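PDB 5HH7: origin of replication complex subunit 1B from Arabidopsis thaliana, which binds origins of replication as part of the origin recognition complex, and reads the histone H3 tail through the BAH-PHD cassette seen here to regulate transcription. Local coordinates for residues F74-K80 with W91-F95; E66-L71 with L170-L174; E46-E51 with A119-R123. The contacts are given in a common frame with arbitrary orientation. Residue numbers count along the deposited sequence, not the author numbering.

Interaction 1 lies inside the PHD finger, whereas interactions 2 and 3 bring together parts distant in sequence where that finger meets the BAH domain. Along the chain the segments run 46-51, 66-71, 74-80, 91-95, 119-123 and 170-174, so interactions 2 and 3 interlock. Centres are about 15 Å apart for interactions 1 and 2, about 16 Å for interactions 2 and 3, and about 20 Å for interactions 1 and 3. Interactions 1 and 2 share a zinc ion and the sheet 64-66/73-75, and touch where Trp-91 N approaches Asp-68 OD2. Interactions 2 and 3 meet at Arg-172 and Arg-123. Each contact reaches the bound H3 peptide, in keeping with a composite reader built from both domains.

Interaction 1 of 3, residues F74-K80 with W91-F95; sequences FHLKCLK and WICQF. With ZN (zinc ion), chain C; ZN (zinc ion), chain D.
The ring of Phe-74 is the central bump. It projects from strand 73-75 (chi1 m) into a hollow walled by Trp-91, Cys-93 and Phe-95. Phe-74 CA is 8.0 Å from Cys-93 CA. Cys-93 CB lies over the ring face, 3.4 Å from Phe-74 CZ, in a CH-pi contact. The six-membered ring of Trp-91 (chi1 t) turns its edge to Phe-74 in an offset edge-to-face pair, with centroids 5.8 Å apart and planes at 69°. Leu-79, following the 3-10 turn 76-78, rests CD1 against Trp-91 CZ2 at 3.8 Å. Segment 91-95 is extended up to Cys-93, the N-cap of helix 94-98, and no hydrogen bond crosses. Cys-93 SG binds one zinc ion at 2.6 Å, with Cys-67, Cys-70 and Cys-96; His-75 ND1 binds the other at 2.6 Å, with Cys-53, Cys-56 and Cys-78. Aromatic packing between two interleaved zinc sites, with a tryptophan two residues before a cysteine ligand, is typical of the cross-brace PHD finger.

Interaction 2 of 3, residues E66-L71 with L170-L174; sequences ECDDCL and LKREL. With ZN (zinc ion), chain D.
A two-pronged salt bridge joins the PHD finger to the BAH domain: Arg-172 NE donates to Glu-66 OE1 at 2.9 Å and Arg-172 NH1 to Glu-66 OE2 at 2.8 Å, so the carboxylate meets the edge of the guanidinium. Both side chains are stretched, Glu-66 with chi1 and chi2 t, Arg-172 with chi1 m and then t, t. Glu-66 also forms a salt bridge with a basic side chain of the bound H3 peptide, placing this pair in the histone-binding surface. Glu-66 ends strand 64-66; the contact is otherwise made by loop and turn. Residues 68-70 have helical angles and Leu-71 is left-handed (phi 61°), while Leu-170 to Glu-173 make a type I turn closed by Glu-173 N to Leu-170 O at 3.1 Å. The closest CA pair is Asp-69 and Lys-171, 6.6 Å apart. Lys-171 CG sits 3.3 Å from both Asp-68 O and Asp-69 O, and a water bridges Asp-68 O (3.0 Å) to Lys-171 N (2.9 Å). Cys-67 SG, a zinc ligand, accepts Asp-69 N at 3.2 Å and Cys-70 N at 3.5 Å, as in a zinc knuckle. Leu-71 packs CD2 4.1 Å from Arg-172 NE and also touches helix 122-127, while Arg-172 binds Asp-208 and Val-210 O at the start of strand 210-218.

Interaction 3 of 3, residues E46-E51 with A119-R123; sequences EDPEIE and ARTMR
Residues 46-51 form an irregular, mostly extended loop, and residues 119-121 an extended lead into helix 122-127, with Thr-121 as its N-cap. Closest CA pairs are Glu-46 with Ala-119 (6.7 Å) and Asp-47 with Thr-121 (5.6 Å), yet no backbone hydrogen bond joins them, and the buried Arg-120 O lacks a partner. Pro-48 wedges against this backbone, its CD 3.8 Å from Arg-120 O and its CG 4.1 Å from Thr-121 CG2. The contact seats the loop 46-51, whose end runs into the PHD finger's sequence, on the start of helix 122-127, and residues 47-51 belong to the histone H3-binding region; Asp-47 O, Glu-49 and Glu-51 all bond to the peptide. Glu-51 (chi1 m, chi2 t) lays CG 3.8 Å from Thr-121 CG2, and its OE1 accepts Arg-123 NH1 at 3.3 Å in a salt bridge. Asp-208 engages both Arg-123 NH1 and Thr-121 OG1. Met-122 CE lies 3.4 Å from Asp-47 OD1, which forms a salt bridge with Arg-190 of strand 188-195.

Interaction 1 of 3, residues F74-K80 with W91-F95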
loop_
_atom_site.group_PDB
_atom_site.type_symbol
_atom_site.label_atom_id
_atom_site.label_comp_id
_atom_site.label_asym_id
_atom_site.label_seq_id
_atom_site.Cartn_x
_atom_site.Cartn_y
_atom_site.Cartn_z
ATOM N N PHE A 74 0.457 1.242 18.304
ATOM C CA PHE A 74 0.705 1.477 19.724
ATOM C C PHE A 74 0.048 2.774 20.185
ATOM O O PHE A 74 0.286 3.832 19.606
ATOM C CB PHE A 74 2.211 1.551 20.006
ATOM C CG PHE A 74 2.970 0.315 19.609
ATOM C CD1 PHE A 74 3.202 -0.698 20.526
ATOM C CD2 PHE A 74 3.461 0.170 18.320
ATOM C CE1 PHE A 74 3.901 -1.833 20.163
ATOM C CE2 PHE A 74 4.155 -0.965 17.951
ATOM C CZ PHE A 74 4.374 -1.969 18.874
ATOM N N HIS A 75 -0.779 2.692 21.224
ATOM C CA HIS A 75 -1.324 3.891 21.851
ATOM C C HIS A 75 -0.179 4.694 22.463
ATOM O O HIS A 75 0.728 4.121 23.066
ATOM C CB HIS A 75 -2.337 3.529 22.942
ATOM C CG HIS A 75 -3.663 3.067 22.418
ATOM N ND1 HIS A 75 -4.367 2.030 22.990
ATOM C CD2 HIS A 75 -4.420 3.511 21.387
ATOM C CE1 HIS A 75 -5.493 1.843 22.324
ATOM N NE2 HIS A 75 -5.551 2.733 21.350
ATOM N N LEU A 76 -0.221 6.014 22.302
ATOM C CA LEU A 76 0.780 6.892 22.903
ATOM C C LEU A 76 0.816 6.728 24.419
ATOM O O LEU A 76 1.886 6.634 25.022
ATOM C CB LEU A 76 0.489 8.355 22.564
ATOM C CG LEU A 76 0.663 8.823 21.118
ATOM C CD1 LEU A 76 0.215 10.270 20.984
ATOM C CD2 LEU A 76 2.109 8.664 20.666
ATOM N N LYS A 77 -0.367 6.685 25.022
ATOM C CA LYS A 77 -0.510 6.625 26.474
ATOM C C LYS A 77 -0.041 5.298 27.053
ATOM O O LYS A 77 0.046 5.143 28.270
ATOM C CB LYS A 77 -1.974 6.822 26.856
ATOM C CG LYS A 77 -2.848 5.642 26.465
ATOM C CD LYS A 77 -4.184 5.675 27.177
ATOM C CE LYS A 77 -4.898 4.340 27.055
ATOM N NZ LYS A 77 -4.108 3.225 27.643
ATOM N N CYS A 78 0.246 4.335 26.184
ATOM C CA CYS A 78 0.580 2.991 26.636
ATOM C C CYS A 78 2.061 2.671 26.492
ATOM O O CYS A 78 2.524 1.618 26.936
ATOM C CB CYS A 78 -0.280 1.963 25.907
ATOM S SG CYS A 78 -2.036 2.167 26.257
ATOM N N LEU A 79 2.802 3.590 25.886
ATOM C CA LEU A 79 4.249 3.453 25.792
ATOM C C LEU A 79 4.873 3.612 27.182
ATOM O O LEU A 79 4.239 4.132 28.101
ATOM C CB LEU A 79 4.819 4.489 24.821
ATOM C CG LEU A 79 4.180 4.490 23.428
ATOM C CD1 LEU A 79 4.797 5.547 22.533
ATOM C CD2 LEU A 79 4.294 3.122 22.789
ATOM N N LYS A 80 6.107 3.141 27.334
ATOM C CA LYS A 80 6.838 3.300 28.588
ATOM C C LYS A 80 8.151 4.052 28.362
ATOM O O LYS A 80 9.108 3.492 27.827
ATOM C CB LYS A 80 7.089 1.939 29.254
ATOM C CG LYS A 80 7.566 0.836 28.311
ATOM C CD LYS A 80 8.172 -0.331 29.086
ATOM C CE LYS A 80 7.111 -1.218 29.723
ATOM N NZ LYS A 80 6.606 -2.253 28.777
ATOM N N TRP A 91 10.648 6.546 14.433
ATOM C CA TRP A 91 10.233 5.932 15.687
ATOM C C TRP A 91 10.027 4.436 15.521
ATOM O O TRP A 91 9.363 3.995 14.586
ATOM C CB TRP A 91 8.952 6.572 16.226
ATOM C CG TRP A 91 8.535 6.014 17.559
ATOM C CD1 TRP A 91 8.957 6.427 18.791
ATOM C CD2 TRP A 91 7.624 4.931 17.790
ATOM N NE1 TRP A 91 8.361 5.673 19.774
ATOM C CE2 TRP A 91 7.539 4.749 19.186
ATOM C CE3 TRP A 91 6.871 4.102 16.953
ATOM C CZ2 TRP A 91 6.731 3.770 19.764
ATOM C CZ3 TRP A 91 6.069 3.131 17.529
ATOM C CH2 TRP A 91 6.005 2.975 18.921
ATOM N N ILE A 92 10.611 3.662 16.428
ATOM C CA ILE A 92 10.343 2.233 16.496
ATOM C C ILE A 92 9.922 1.869 17.910
ATOM O O ILE A 92 10.260 2.562 18.870
ATOM C CB ILE A 92 11.561 1.382 16.082
ATOM C CG1 ILE A 92 12.737 1.624 17.029
ATOM C CG2 ILE A 92 11.950 1.674 14.638
ATOM C CD1 ILE A 92 13.909 0.692 16.792
ATOM N N CYS A 93 9.179 0.777 18.037
ATOM C CA CYS A 93 8.651 0.384 19.332
ATOM C C CYS A 93 9.704 -0.341 20.161
ATOM O O CYS A 93 10.812 -0.602 19.690
ATOM C CB CYS A 93 7.435 -0.511 19.153
ATOM S SG CYS A 93 7.863 -2.194 18.708
ATOM N N GLN A 94 9.343 -0.669 21.398
ATOM C CA GLN A 94 10.262 -1.312 22.331
ATOM C C GLN A 94 10.697 -2.699 21.868
ATOM O O GLN A 94 11.834 -3.106 22.100
ATOM C CB GLN A 94 9.634 -1.396 23.723
ATOM C CG GLN A 94 8.244 -2.008 23.743
ATOM C CD GLN A 94 7.182 -1.025 24.193
ATOM O OE1 GLN A 94 7.201 0.147 23.813
ATOM N NE2 GLN A 94 6.251 -1.497 25.013
ATOM N N PHE A 95 9.792 -3.420 21.215
ATOM C CA PHE A 95 10.088 -4.772 20.756
ATOM C C PHE A 95 11.123 -4.771 19.639
ATOM O O PHE A 95 11.999 -5.633 19.597
ATOM C CB PHE A 95 8.810 -5.481 20.308
ATOM C CG PHE A 95 7.800 -5.648 21.404
ATOM C CD1 PHE A 95 7.993 -6.593 22.398
ATOM C CD2 PHE A 95 6.665 -4.858 21.447
ATOM C CE1 PHE A 95 7.070 -6.748 23.413
ATOM C CE2 PHE A 95 5.739 -5.008 22.459
ATOM C CZ PHE A 95 5.941 -5.956 23.443
HETATM ZN ZN ZN C . -2.732 0.424 24.214
HETATM ZN ZN ZN D . 8.073 -2.522 16.139
#

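Interaction 2 of 3, residues E66-L71 with L170-L174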
loop_
_atom_site.group_PDB
_atom_site.type_symbol
_atom_site.label_atom_id
_atom_site.label_comp_id
_atom_site.label_asym_id
_atom_site.label_seq_id
_atom_site.Cartn_x
_atom_site.Cartn_y
_atom_site.Cartn_z
ATOM N N GLU A 66 2.380 4.206 14.602
ATOM C CA GLU A 66 2.839 3.046 13.862
ATOM C C GLU A 66 4.355 2.935 13.954
ATOM O O GLU A 66 5.068 3.917 13.753
ATOM C CB GLU A 66 2.408 3.193 12.404
ATOM C CG GLU A 66 2.905 2.115 11.465
ATOM C CD GLU A 66 2.337 2.289 10.070
ATOM O OE1 GLU A 66 3.006 2.924 9.227
ATOM O OE2 GLU A 66 1.211 1.806 9.827
ATOM N N CYS A 67 4.846 1.742 14.264
ATOM C CA CYS A 67 6.284 1.525 14.340
ATOM C C CYS A 67 6.884 1.470 12.940
ATOM O O CYS A 67 6.364 0.774 12.075
ATOM C CB CYS A 67 6.592 0.231 15.090
ATOM S SG CYS A 67 8.315 -0.243 14.974
ATOM N N ASP A 68 7.969 2.214 12.721
ATOM C CA ASP A 68 8.654 2.228 11.428
ATOM C C ASP A 68 9.066 0.835 10.963
ATOM O O ASP A 68 9.122 0.575 9.763
ATOM C CB ASP A 68 9.911 3.103 11.483
ATOM C CG ASP A 68 9.596 4.578 11.566
ATOM O OD1 ASP A 68 8.432 4.948 11.310
ATOM O OD2 ASP A 68 10.517 5.364 11.880
ATOM N N ASP A 69 9.365 -0.049 11.912
ATOM C CA ASP A 69 9.917 -1.361 11.579
ATOM C C ASP A 69 8.864 -2.454 11.415
ATOM O O ASP A 69 8.711 -3.015 10.327
ATOM C CB ASP A 69 10.976 -1.785 12.604
ATOM C CG ASP A 69 12.295 -1.065 12.408
ATOM O OD1 ASP A 69 12.439 -0.380 11.375
ATOM O OD2 ASP A 69 13.186 -1.190 13.276
ATOM N N CYS A 70 8.141 -2.750 12.493
ATOM C CA CYS A 70 7.170 -3.840 12.481
ATOM C C CYS A 70 5.795 -3.391 11.988
ATOM O O CYS A 70 4.924 -4.224 11.740
ATOM C CB CYS A 70 7.042 -4.458 13.877
ATOM S SG CYS A 70 5.922 -3.570 14.988
ATOM N N LEU A 71 5.607 -2.080 11.861
ATOM C CA LEU A 71 4.329 -1.498 11.440
ATOM C C LEU A 71 3.162 -1.805 12.382
ATOM O O LEU A 71 2.000 -1.654 12.010
ATOM C CB LEU A 71 3.985 -1.899 10.001
ATOM C CG LEU A 71 4.928 -1.357 8.926
ATOM C CD1 LEU A 71 4.449 -1.758 7.536
ATOM C CD2 LEU A 71 5.039 0.154 9.042
ATOM N N LEU A 170 12.517 1.484 2.822
ATOM C CA LEU A 170 11.531 1.692 3.876
ATOM C C LEU A 170 10.532 0.539 3.849
ATOM O O LEU A 170 10.357 -0.113 2.817
ATOM C CB LEU A 170 10.808 3.032 3.707
ATOM C CG LEU A 170 11.673 4.295 3.776
ATOM C CD1 LEU A 170 10.804 5.526 4.010
ATOM C CD2 LEU A 170 12.749 4.178 4.843
ATOM N N LYS A 171 9.884 0.283 4.981
ATOM C CA LYS A 171 8.943 -0.830 5.077
ATOM C C LYS A 171 7.723 -0.674 4.168
ATOM O O LYS A 171 7.156 -1.663 3.705
ATOM C CB LYS A 171 8.512 -1.053 6.530
ATOM C CG LYS A 171 9.605 -1.653 7.402
ATOM C CD LYS A 171 9.980 -3.046 6.916
ATOM C CE LYS A 171 11.056 -3.667 7.797
ATOM N NZ LYS A 171 11.299 -5.094 7.452
ATOM N N ARG A 172 7.325 0.568 3.906
ATOM C CA ARG A 172 6.182 0.819 3.032
ATOM C C ARG A 172 6.591 1.111 1.588
ATOM O O ARG A 172 5.812 1.681 0.818
ATOM C CB ARG A 172 5.324 1.962 3.583
ATOM C CG ARG A 172 4.532 1.586 4.830
ATOM C CD ARG A 172 3.755 2.773 5.383
ATOM N NE ARG A 172 2.778 2.358 6.385
ATOM C CZ ARG A 172 1.550 1.935 6.102
ATOM N NH1 ARG A 172 0.725 1.580 7.081
ATOM N NH2 ARG A 172 1.144 1.868 4.839
ATOM N N GLU A 173 7.803 0.708 1.214
ATOM C CA GLU A 173 8.320 1.022 -0.118
ATOM C C GLU A 173 7.979 -0.033 -1.169
ATOM O O GLU A 173 8.093 -1.232 -0.921
ATOM C CB GLU A 173 9.835 1.264 -0.084
ATOM C CG GLU A 173 10.405 1.711 -1.432
ATOM C CD GLU A 173 11.849 2.166 -1.347
ATOM O OE1 GLU A 173 12.485 1.949 -0.293
ATOM O OE2 GLU A 173 12.344 2.757 -2.333
ATOM N N LEU A 174 7.552 0.435 -2.341
ATOM C CA LEU A 174 7.270 -0.429 -3.481
ATOM C C LEU A 174 8.117 0.012 -4.666
ATOM O O LEU A 174 8.533 1.170 -4.740
ATOM C CB LEU A 174 5.796 -0.317 -3.877
ATOM C CG LEU A 174 4.759 -0.605 -2.791
ATOM C CD1 LEU A 174 3.360 -0.286 -3.296
ATOM C CD2 LEU A 174 4.861 -2.059 -2.334
HETATM ZN ZN ZN D . 8.073 -2.522 16.139
HETATM O O HOH W 1 10.439 1.779 7.383
#

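Interaction 3 of 3, residues E46-E51 with A119-R123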
loop_
_atom_site.group_PDB
_atom_site.type_symbol
_atom_site.label_atom_id
_atom_site.label_comp_id
_atom_site.label_asym_id
_atom_site.label_seq_id
_atom_site.Cartn_x
_atom_site.Cartn_y
_atom_site.Cartn_z
ATOM N N GLU A 46 -11.557 -10.613 5.322
ATOM C CA GLU A 46 -11.847 -9.417 6.101
ATOM C C GLU A 46 -10.899 -8.286 5.717
ATOM O O GLU A 46 -9.829 -8.526 5.156
ATOM C CB GLU A 46 -11.740 -9.714 7.597
ATOM C CG GLU A 46 -12.186 -11.117 7.977
ATOM C CD GLU A 46 -12.722 -11.197 9.392
ATOM O OE1 GLU A 46 -13.199 -10.163 9.904
ATOM O OE2 GLU A 46 -12.669 -12.293 9.990
ATOM N N ASP A 47 -11.296 -7.056 6.023
ATOM C CA ASP A 47 -10.506 -5.880 5.678
ATOM C C ASP A 47 -10.682 -4.802 6.748
ATOM O O ASP A 47 -11.312 -3.773 6.501
ATOM C CB ASP A 47 -10.935 -5.355 4.305
ATOM C CG ASP A 47 -10.068 -4.214 3.814
ATOM O OD1 ASP A 47 -10.506 -3.496 2.892
ATOM O OD2 ASP A 47 -8.954 -4.034 4.349
ATOM N N PRO A 48 -10.110 -5.035 7.943
ATOM C CA PRO A 48 -10.361 -4.203 9.125
ATOM C C PRO A 48 -9.936 -2.744 8.966
ATOM O O PRO A 48 -8.857 -2.451 8.448
ATOM C CB PRO A 48 -9.528 -4.886 10.217
ATOM C CG PRO A 48 -8.463 -5.612 9.479
ATOM C CD PRO A 48 -9.112 -6.084 8.214
ATOM N N GLU A 49 -10.807 -1.843 9.415
ATOM C CA GLU A 49 -10.549 -0.410 9.384
ATOM C C GLU A 49 -9.502 -0.022 10.415
ATOM O O GLU A 49 -8.704 0.889 10.194
ATOM C CB GLU A 49 -11.833 0.372 9.698
ATOM C CG GLU A 49 -12.800 0.538 8.542
ATOM C CD GLU A 49 -13.702 1.747 8.707
ATOM O OE1 GLU A 49 -13.392 2.804 8.124
ATOM O OE2 GLU A 49 -14.724 1.638 9.414
ATOM N N ILE A 50 -9.526 -0.711 11.552
ATOM C CA ILE A 50 -8.765 -0.296 12.722
ATOM C C ILE A 50 -7.943 -1.442 13.305
ATOM O O ILE A 50 -8.458 -2.538 13.532
ATOM C CB ILE A 50 -9.713 0.249 13.812
ATOM C CG1 ILE A 50 -10.484 1.460 13.287
ATOM C CG2 ILE A 50 -8.943 0.606 15.076
ATOM C CD1 ILE A 50 -11.469 2.021 14.280
ATOM N N GLU A 51 -6.663 -1.176 13.557
ATOM C CA GLU A 51 -5.762 -2.171 14.126
ATOM C C GLU A 51 -5.724 -2.085 15.648
ATOM O O GLU A 51 -5.979 -1.029 16.226
ATOM C CB GLU A 51 -4.351 -1.992 13.563
ATOM C CG GLU A 51 -4.256 -2.208 12.064
ATOM C CD GLU A 51 -2.887 -1.865 11.510
ATOM O OE1 GLU A 51 -1.929 -2.622 11.776
ATOM O OE2 GLU A 51 -2.772 -0.835 10.811
ATOM N N ALA A 119 -7.411 -10.314 12.298
ATOM C CA ALA A 119 -7.275 -10.415 10.850
ATOM C C ALA A 119 -6.237 -9.428 10.330
ATOM O O ALA A 119 -6.001 -8.382 10.935
ATOM C CB ALA A 119 -8.616 -10.182 10.173
ATOM N N ARG A 120 -5.621 -9.765 9.202
ATOM C CA ARG A 120 -4.590 -8.920 8.610
ATOM C C ARG A 120 -5.194 -7.839 7.719
ATOM O O ARG A 120 -6.171 -8.082 7.010
ATOM C CB ARG A 120 -3.608 -9.767 7.799
ATOM C CG ARG A 120 -2.882 -10.833 8.599
ATOM C CD ARG A 120 -1.831 -11.526 7.748
ATOM N NE ARG A 120 -2.422 -12.258 6.631
ATOM C CZ ARG A 120 -1.777 -12.554 5.507
ATOM N NH1 ARG A 120 -0.519 -12.168 5.343
ATOM N NH2 ARG A 120 -2.391 -13.228 4.543
ATOM N N THR A 121 -4.606 -6.646 7.750
ATOM C CA THR A 121 -5.046 -5.572 6.869
ATOM C C THR A 121 -4.595 -5.857 5.441
ATOM O O THR A 121 -3.731 -6.703 5.207
ATOM C CB THR A 121 -4.494 -4.202 7.305
ATOM O OG1 THR A 121 -3.079 -4.163 7.091
ATOM C CG2 THR A 121 -4.794 -3.944 8.777
ATOM N N MET A 122 -5.187 -5.143 4.490
ATOM C CA MET A 122 -4.854 -5.294 3.081
ATOM C C MET A 122 -3.398 -4.901 2.826
ATOM O O MET A 122 -2.701 -5.525 2.021
ATOM C CB MET A 122 -5.804 -4.434 2.247
ATOM C CG MET A 122 -5.898 -4.813 0.788
ATOM S SD MET A 122 -7.489 -4.327 0.088
ATOM C CE MET A 122 -8.590 -5.485 0.901
ATOM N N ARG A 123 -2.943 -3.861 3.519
ATOM C CA ARG A 123 -1.550 -3.426 3.437
ATOM C C ARG A 123 -0.608 -4.507 3.962
ATOM O O ARG A 123 0.447 -4.768 3.380
ATOM C CB ARG A 123 -1.358 -2.124 4.220
ATOM C CG ARG A 123 0.073 -1.866 4.680
ATOM C CD ARG A 123 0.097 -1.647 6.182
ATOM N NE ARG A 123 0.727 -2.743 6.906
ATOM C CZ ARG A 123 0.464 -3.069 8.168
ATOM N NH1 ARG A 123 -0.437 -2.400 8.880
ATOM N NH2 ARG A 123 1.102 -4.081 8.720
#